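PDB 6BS3: ATPase BagA from Mycobacterium tuberculosis H37Rv, which forms one subunit of the heterodimeric BagAB ATPase complex, hydrolysing ATP to support resistance to nitric oxide and to elevated glycerol. Local coordinates for residues 70-75 and 88-93; 168-173 and 225-230. All blocks are in the same frame, centred on the assembly; numbering follows the deposited sequence.

Interaction 1. Residues 70-75 and 88-93; sequences PPLPYQ and VNALAI
Tyr74 and Leu91 make the tight half of this contact, where the loop after helix 62-66 passes the end of strand 86-92 in the eight-stranded mixed sheet of an ArsA-family P-loop ATPase. The loop then turns into strand 77-82, the outermost neighbour of strand 86-92 and antiparallel to it. Tyr74 is the centre of an inverse gamma turn, closed by the bond from Gln75 N to Pro73 O. The CG of Tyr74 stands anti to its backbone N (chi1 -172°), and the ring offers an edge to Ala92 O, which sits near its plane, 3.6 Å from CD1. Leu91 CD1 approaches the ring obliquely, 3.7 Å from Tyr74 CD1. The next ring atom, CE1, comes to 3.8 Å from Ile93 CA. The same Leu91 methyl also packs on the carbonyl carbon of Gln75, while Lys140 of helix 130-146 touches both Tyr74 and Leu91. Beyond the segments, the phenol OH is hydrogen-bonded to Glu101 OE1.

Toward Leu72 the packing is looser, and Pro73 and Gln75 are exposed to solvent. Leu72 brings CD1 to 3.9 Å from Ala90 CB, but its CB stays 4.2 Å from Ala92 CB, and Pro73 directs its CB away from the strand. No direct hydrogen bond joins the two segments; a water bridges them instead. It is placed to donate to Pro73 O and to Gln75 O, the latter 2.7 Å away, though more acceptors lie in reach than it has protons, and it accepts from Ala92 N at 2.9 Å.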
loop_
_atom_site.group_PDB
_atom_site.type_symbol
_atom_site.label_atom_id
_atom_site.label_comp_id
_atom_site.label_asym_id
_atom_site.label_seq_id
_atom_site.Cartn_x
_atom_site.Cartn_y
_atom_site.Cartn_z
ATOM N N PRO A 70 -3.308 -22.784 -2.875
ATOM C CA PRO A 70 -2.786 -22.448 -4.216
ATOM C C PRO A 70 -3.702 -21.484 -4.997
ATOM O O PRO A 70 -4.882 -21.333 -4.637
ATOM C CB PRO A 70 -2.735 -23.820 -4.918
ATOM C CG PRO A 70 -2.711 -24.805 -3.851
ATOM C CD PRO A 70 -3.507 -24.241 -2.735
ATOM N N PRO A 71 -3.196 -20.852 -6.095
ATOM C CA PRO A 71 -4.045 -19.933 -6.896
ATOM C C PRO A 71 -5.409 -20.509 -7.316
ATOM O O PRO A 71 -5.495 -21.611 -7.858
ATOM C CB PRO A 71 -3.179 -19.647 -8.130
ATOM C CG PRO A 71 -1.777 -19.805 -7.651
ATOM C CD PRO A 71 -1.815 -20.917 -6.635
ATOM N N LEU A 72 -6.472 -19.730 -7.108
ATOM C CA LEU A 72 -7.835 -20.127 -7.447
ATOM C C LEU A 72 -8.145 -19.966 -8.947
ATOM O O LEU A 72 -7.767 -18.954 -9.552
ATOM C CB LEU A 72 -8.866 -19.316 -6.622
ATOM C CG LEU A 72 -8.846 -19.478 -5.094
ATOM C CD1 LEU A 72 -9.792 -18.503 -4.445
ATOM C CD2 LEU A 72 -9.227 -20.875 -4.674
ATOM N N PRO A 73 -8.886 -20.923 -9.550
ATOM C CA PRO A 73 -9.255 -20.770 -10.964
ATOM C C PRO A 73 -10.462 -19.843 -11.124
ATOM O O PRO A 73 -11.068 -19.415 -10.132
ATOM C CB PRO A 73 -9.577 -22.210 -11.392
ATOM C CG PRO A 73 -10.089 -22.850 -10.144
ATOM C CD PRO A 73 -9.404 -22.192 -8.985
ATOM N N TYR A 74 -10.828 -19.535 -12.375
ATOM C CA TYR A 74 -11.979 -18.680 -12.634
ATOM C C TYR A 74 -13.292 -19.477 -12.498
ATOM O O TYR A 74 -13.891 -19.864 -13.491
ATOM C CB TYR A 74 -11.829 -17.959 -13.991
ATOM C CG TYR A 74 -12.878 -16.897 -14.259
ATOM C CD1 TYR A 74 -13.239 -15.972 -13.273
ATOM C CD2 TYR A 74 -13.465 -16.775 -15.514
ATOM C CE1 TYR A 74 -14.188 -14.980 -13.525
ATOM C CE2 TYR A 74 -14.385 -15.760 -15.789
ATOM C CZ TYR A 74 -14.753 -14.875 -14.790
ATOM O OH TYR A 74 -15.692 -13.920 -15.067
ATOM N N GLN A 75 -13.698 -19.753 -11.246
ATOM C CA GLN A 75 -14.886 -20.517 -10.845
ATOM C C GLN A 75 -15.278 -20.088 -9.450
ATOM O O GLN A 75 -14.393 -19.792 -8.645
ATOM C CB GLN A 75 -14.576 -22.038 -10.745
ATOM C CG GLN A 75 -14.342 -22.785 -12.046
ATOM C CD GLN A 75 -13.733 -24.148 -11.772
ATOM O OE1 GLN A 75 -14.306 -24.990 -11.060
ATOM N NE2 GLN A 75 -12.559 -24.404 -12.344
ATOM N N VAL A 88 -19.403 -19.488 2.411
ATOM C CA VAL A 88 -18.696 -18.447 1.688
ATOM C C VAL A 88 -18.022 -19.077 0.456
ATOM O O VAL A 88 -17.186 -19.961 0.596
ATOM C CB VAL A 88 -17.697 -17.639 2.560
ATOM C CG1 VAL A 88 -16.976 -16.584 1.725
ATOM C CG2 VAL A 88 -18.403 -17.000 3.756
ATOM N N ASN A 89 -18.415 -18.619 -0.736
ATOM C CA ASN A 89 -17.815 -18.993 -2.015
ATOM C C ASN A 89 -16.806 -17.919 -2.405
ATOM O O ASN A 89 -16.977 -16.759 -2.027
ATOM C CB ASN A 89 -18.878 -19.113 -3.110
ATOM C CG ASN A 89 -19.616 -20.413 -3.127
ATOM O OD1 ASN A 89 -19.435 -21.252 -2.259
ATOM N ND2 ASN A 89 -20.465 -20.610 -4.132
ATOM N N ALA A 90 -15.770 -18.290 -3.186
ATOM C CA ALA A 90 -14.748 -17.346 -3.642
ATOM C C ALA A 90 -14.732 -17.206 -5.145
ATOM O O ALA A 90 -14.837 -18.202 -5.861
ATOM C CB ALA A 90 -13.357 -17.770 -3.147
ATOM N N LEU A 91 -14.565 -15.979 -5.630
ATOM C CA LEU A 91 -14.392 -15.750 -7.062
ATOM C C LEU A 91 -13.195 -14.827 -7.351
ATOM O O LEU A 91 -13.291 -13.617 -7.177
ATOM C CB LEU A 91 -15.666 -15.301 -7.818
ATOM C CG LEU A 91 -15.460 -15.096 -9.359
ATOM C CD1 LEU A 91 -15.184 -16.434 -10.117
ATOM C CD2 LEU A 91 -16.624 -14.342 -9.972
ATOM N N ALA A 92 -12.066 -15.408 -7.773
ATOM C CA ALA A 92 -10.891 -14.619 -8.175
ATOM C C ALA A 92 -11.129 -14.356 -9.669
ATOM O O ALA A 92 -11.022 -15.291 -10.476
ATOM C CB ALA A 92 -9.605 -15.421 -7.962
ATOM N N ILE A 93 -11.616 -13.146 -10.022
ATOM C CA ILE A 93 -11.918 -12.848 -11.433
ATOM C C ILE A 93 -10.618 -12.855 -12.266
ATOM O O ILE A 93 -9.634 -12.210 -11.899
ATOM C CB ILE A 93 -12.746 -11.537 -11.648
ATOM C CG1 ILE A 93 -14.125 -11.590 -10.938
ATOM C CG2 ILE A 93 -12.910 -11.235 -13.158
ATOM C CD1 ILE A 93 -14.885 -10.173 -10.879
HETATM O O HOH W 1 -12.304 -18.331 -7.754
#

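Interaction 2. Residues 168-173 and 225-230; sequences RIARFL and EELAQM
Ala170 and Leu227 bring the two backbones to 6.0 Å between their CA atoms, where the short helix 169-172 lies against the C-terminal end of helix 214-229. The contact is helix-on-helix packing beside the central sheet of the P-loop ATPase fold. Arg168 takes the N-cap position of the short helix, and the helical backbone gives out at Leu173.

Ala170 points its CB into the longer helix and meets three side chains. Leu227 reaches in with CD2, 4.1 Å from Ala170 CA, and the same methyl faces Leu173 CD1 at 4.3 Å; both leucines also touch Ile206 of strand 204-210. Glu226, exposed at the border of the contact, lays its carboxylate against the Ala170 methyl, OE2 being 3.6 Å from CB. A water accepts from Ala170 N and donates to Glu226 OE1 at 3.2 Å, so it links the first turn of the short helix to that carboxylate.

Toward the C-terminal end of the short helix, Met230 completes the contact. Its chain bends at the thioether (chi3 72°), placing CE 3.4 Å from Ala170 O and 4.0 Å from Leu173 O, while SD rests 3.9 Å from Ala170 CB.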
loop_
_atom_site.group_PDB
_atom_site.type_symbol
_atom_site.label_atom_id
_atom_site.label_comp_id
_atom_site.label_asym_id
_atom_site.label_seq_id
_atom_site.Cartn_x
_atom_site.Cartn_y
_atom_site.Cartn_z
ATOM N N ARG A 168 -8.334 4.572 -6.414
ATOM C CA ARG A 168 -8.854 4.032 -7.678
ATOM C C ARG A 168 -10.340 3.691 -7.657
ATOM O O ARG A 168 -10.905 3.412 -8.718
ATOM C CB ARG A 168 -8.062 2.758 -8.051
ATOM C CG ARG A 168 -6.581 2.994 -8.294
ATOM C CD ARG A 168 -5.862 1.738 -8.730
ATOM N NE ARG A 168 -4.560 2.065 -9.311
ATOM C CZ ARG A 168 -3.879 1.278 -10.139
ATOM N NH1 ARG A 168 -4.372 0.097 -10.502
ATOM N NH2 ARG A 168 -2.706 1.668 -10.620
ATOM N N ILE A 169 -10.968 3.662 -6.468
ATOM C CA ILE A 169 -12.362 3.219 -6.297
ATOM C C ILE A 169 -13.377 4.055 -7.089
ATOM O O ILE A 169 -14.265 3.462 -7.713
ATOM C CB ILE A 169 -12.781 3.053 -4.797
ATOM C CG1 ILE A 169 -14.119 2.280 -4.646
ATOM C CG2 ILE A 169 -12.807 4.384 -4.005
ATOM C CD1 ILE A 169 -14.112 0.799 -5.112
ATOM N N ALA A 170 -13.261 5.394 -7.069
ATOM C CA ALA A 170 -14.226 6.266 -7.753
ATOM C C ALA A 170 -14.211 6.047 -9.256
ATOM O O ALA A 170 -15.281 5.867 -9.830
ATOM C CB ALA A 170 -13.999 7.735 -7.393
ATOM N N ARG A 171 -13.014 5.966 -9.874
ATOM C CA ARG A 171 -12.833 5.672 -11.299
ATOM C C ARG A 171 -13.329 4.254 -11.650
ATOM O O ARG A 171 -13.995 4.075 -12.677
ATOM C CB ARG A 171 -11.356 5.873 -11.702
ATOM C CG ARG A 171 -10.978 5.413 -13.138
ATOM C CD ARG A 171 -11.627 6.236 -14.251
ATOM N NE ARG A 171 -11.360 7.673 -14.114
ATOM C CZ ARG A 171 -10.375 8.323 -14.728
ATOM N NH1 ARG A 171 -9.556 7.680 -15.553
ATOM N NH2 ARG A 171 -10.205 9.624 -14.527
ATOM N N PHE A 172 -13.041 3.258 -10.786
ATOM C CA PHE A 172 -13.491 1.876 -10.981
ATOM C C PHE A 172 -15.024 1.769 -11.108
ATOM O O PHE A 172 -15.524 0.936 -11.875
ATOM C CB PHE A 172 -12.981 0.972 -9.845
ATOM C CG PHE A 172 -13.495 -0.452 -9.873
ATOM C CD1 PHE A 172 -13.071 -1.345 -10.854
ATOM C CD2 PHE A 172 -14.386 -0.908 -8.904
ATOM C CE1 PHE A 172 -13.541 -2.665 -10.875
ATOM C CE2 PHE A 172 -14.852 -2.235 -8.922
ATOM C CZ PHE A 172 -14.424 -3.102 -9.906
ATOM N N LEU A 173 -15.760 2.610 -10.348
ATOM C CA LEU A 173 -17.223 2.607 -10.345
ATOM C C LEU A 173 -17.819 3.650 -11.291
ATOM O O LEU A 173 -19.037 3.819 -11.326
ATOM C CB LEU A 173 -17.768 2.744 -8.905
ATOM C CG LEU A 173 -17.288 1.659 -7.922
ATOM C CD1 LEU A 173 -17.540 2.064 -6.496
ATOM C CD2 LEU A 173 -17.870 0.289 -8.262
ATOM N N GLU A 225 -15.914 11.919 -0.354
ATOM C CA GLU A 225 -16.287 13.154 -1.059
ATOM C C GLU A 225 -16.501 12.896 -2.561
ATOM O O GLU A 225 -17.525 13.318 -3.110
ATOM C CB GLU A 225 -15.215 14.238 -0.815
ATOM C CG GLU A 225 -15.481 15.600 -1.445
ATOM C CD GLU A 225 -14.420 16.656 -1.173
ATOM O OE1 GLU A 225 -13.213 16.313 -1.135
ATOM O OE2 GLU A 225 -14.802 17.839 -1.009
ATOM N N GLU A 226 -15.555 12.176 -3.208
ATOM C CA GLU A 226 -15.615 11.820 -4.628
ATOM C C GLU A 226 -16.824 10.900 -4.865
ATOM O O GLU A 226 -17.548 11.076 -5.840
ATOM C CB GLU A 226 -14.345 11.055 -5.009
ATOM C CG GLU A 226 -13.452 11.711 -6.036
ATOM C CD GLU A 226 -12.288 10.839 -6.472
ATOM O OE1 GLU A 226 -11.633 10.224 -5.596
ATOM O OE2 GLU A 226 -12.030 10.769 -7.696
ATOM N N LEU A 227 -17.046 9.927 -3.965
ATOM C CA LEU A 227 -18.154 8.984 -4.096
ATOM C C LEU A 227 -19.530 9.653 -3.887
ATOM O O LEU A 227 -20.457 9.346 -4.633
ATOM C CB LEU A 227 -17.957 7.754 -3.192
ATOM C CG LEU A 227 -16.797 6.820 -3.540
ATOM C CD1 LEU A 227 -16.483 5.867 -2.373
ATOM C CD2 LEU A 227 -17.062 6.032 -4.814
ATOM N N ALA A 228 -19.644 10.576 -2.901
ATOM C CA ALA A 228 -20.870 11.352 -2.614
ATOM C C ALA A 228 -21.262 12.217 -3.819
ATOM O O ALA A 228 -22.453 12.298 -4.137
ATOM C CB ALA A 228 -20.679 12.232 -1.386
ATOM N N GLN A 229 -20.253 12.825 -4.509
ATOM C CA GLN A 229 -20.429 13.637 -5.720
ATOM C C GLN A 229 -21.000 12.809 -6.873
ATOM O O GLN A 229 -21.766 13.324 -7.683
ATOM C CB GLN A 229 -19.102 14.284 -6.147
ATOM C CG GLN A 229 -18.775 15.554 -5.372
ATOM C CD GLN A 229 -17.507 16.235 -5.832
ATOM O OE1 GLN A 229 -17.503 17.436 -6.121
ATOM N NE2 GLN A 229 -16.393 15.503 -5.896
ATOM N N MET A 230 -20.623 11.531 -6.940
ATOM C CA MET A 230 -21.090 10.589 -7.957
ATOM C C MET A 230 -22.449 9.990 -7.570
ATOM O O MET A 230 -23.051 9.270 -8.368
ATOM C CB MET A 230 -20.068 9.470 -8.139
ATOM C CG MET A 230 -18.767 9.928 -8.783
ATOM S SD MET A 230 -17.536 8.596 -8.845
ATOM C CE MET A 230 -18.251 7.546 -10.114
HETATM O O HOH W 2 -11.114 7.044 -5.915
#

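Interactions 1 and 2 follow one another along the chain, with centres 27 Å apart and nearest atoms about 7 Å apart, so they do not touch. Helix 130-146 lies beside both: its Leu137 meets Ile93 of segment 88-93 and Phe172 of segment 168-173. Neither contact reaches the nucleotide. In interaction 1 the side chain of Ala92 is about 11 Å from that of Ser35, an ATP-binding residue, and about 12 Å from the magnesium ion. In interaction 2 the side chain of Ile169 comes to about 8 Å from that of Lys34, also an ATP-binding residue, yet remains about 12 Å from the bound ADP.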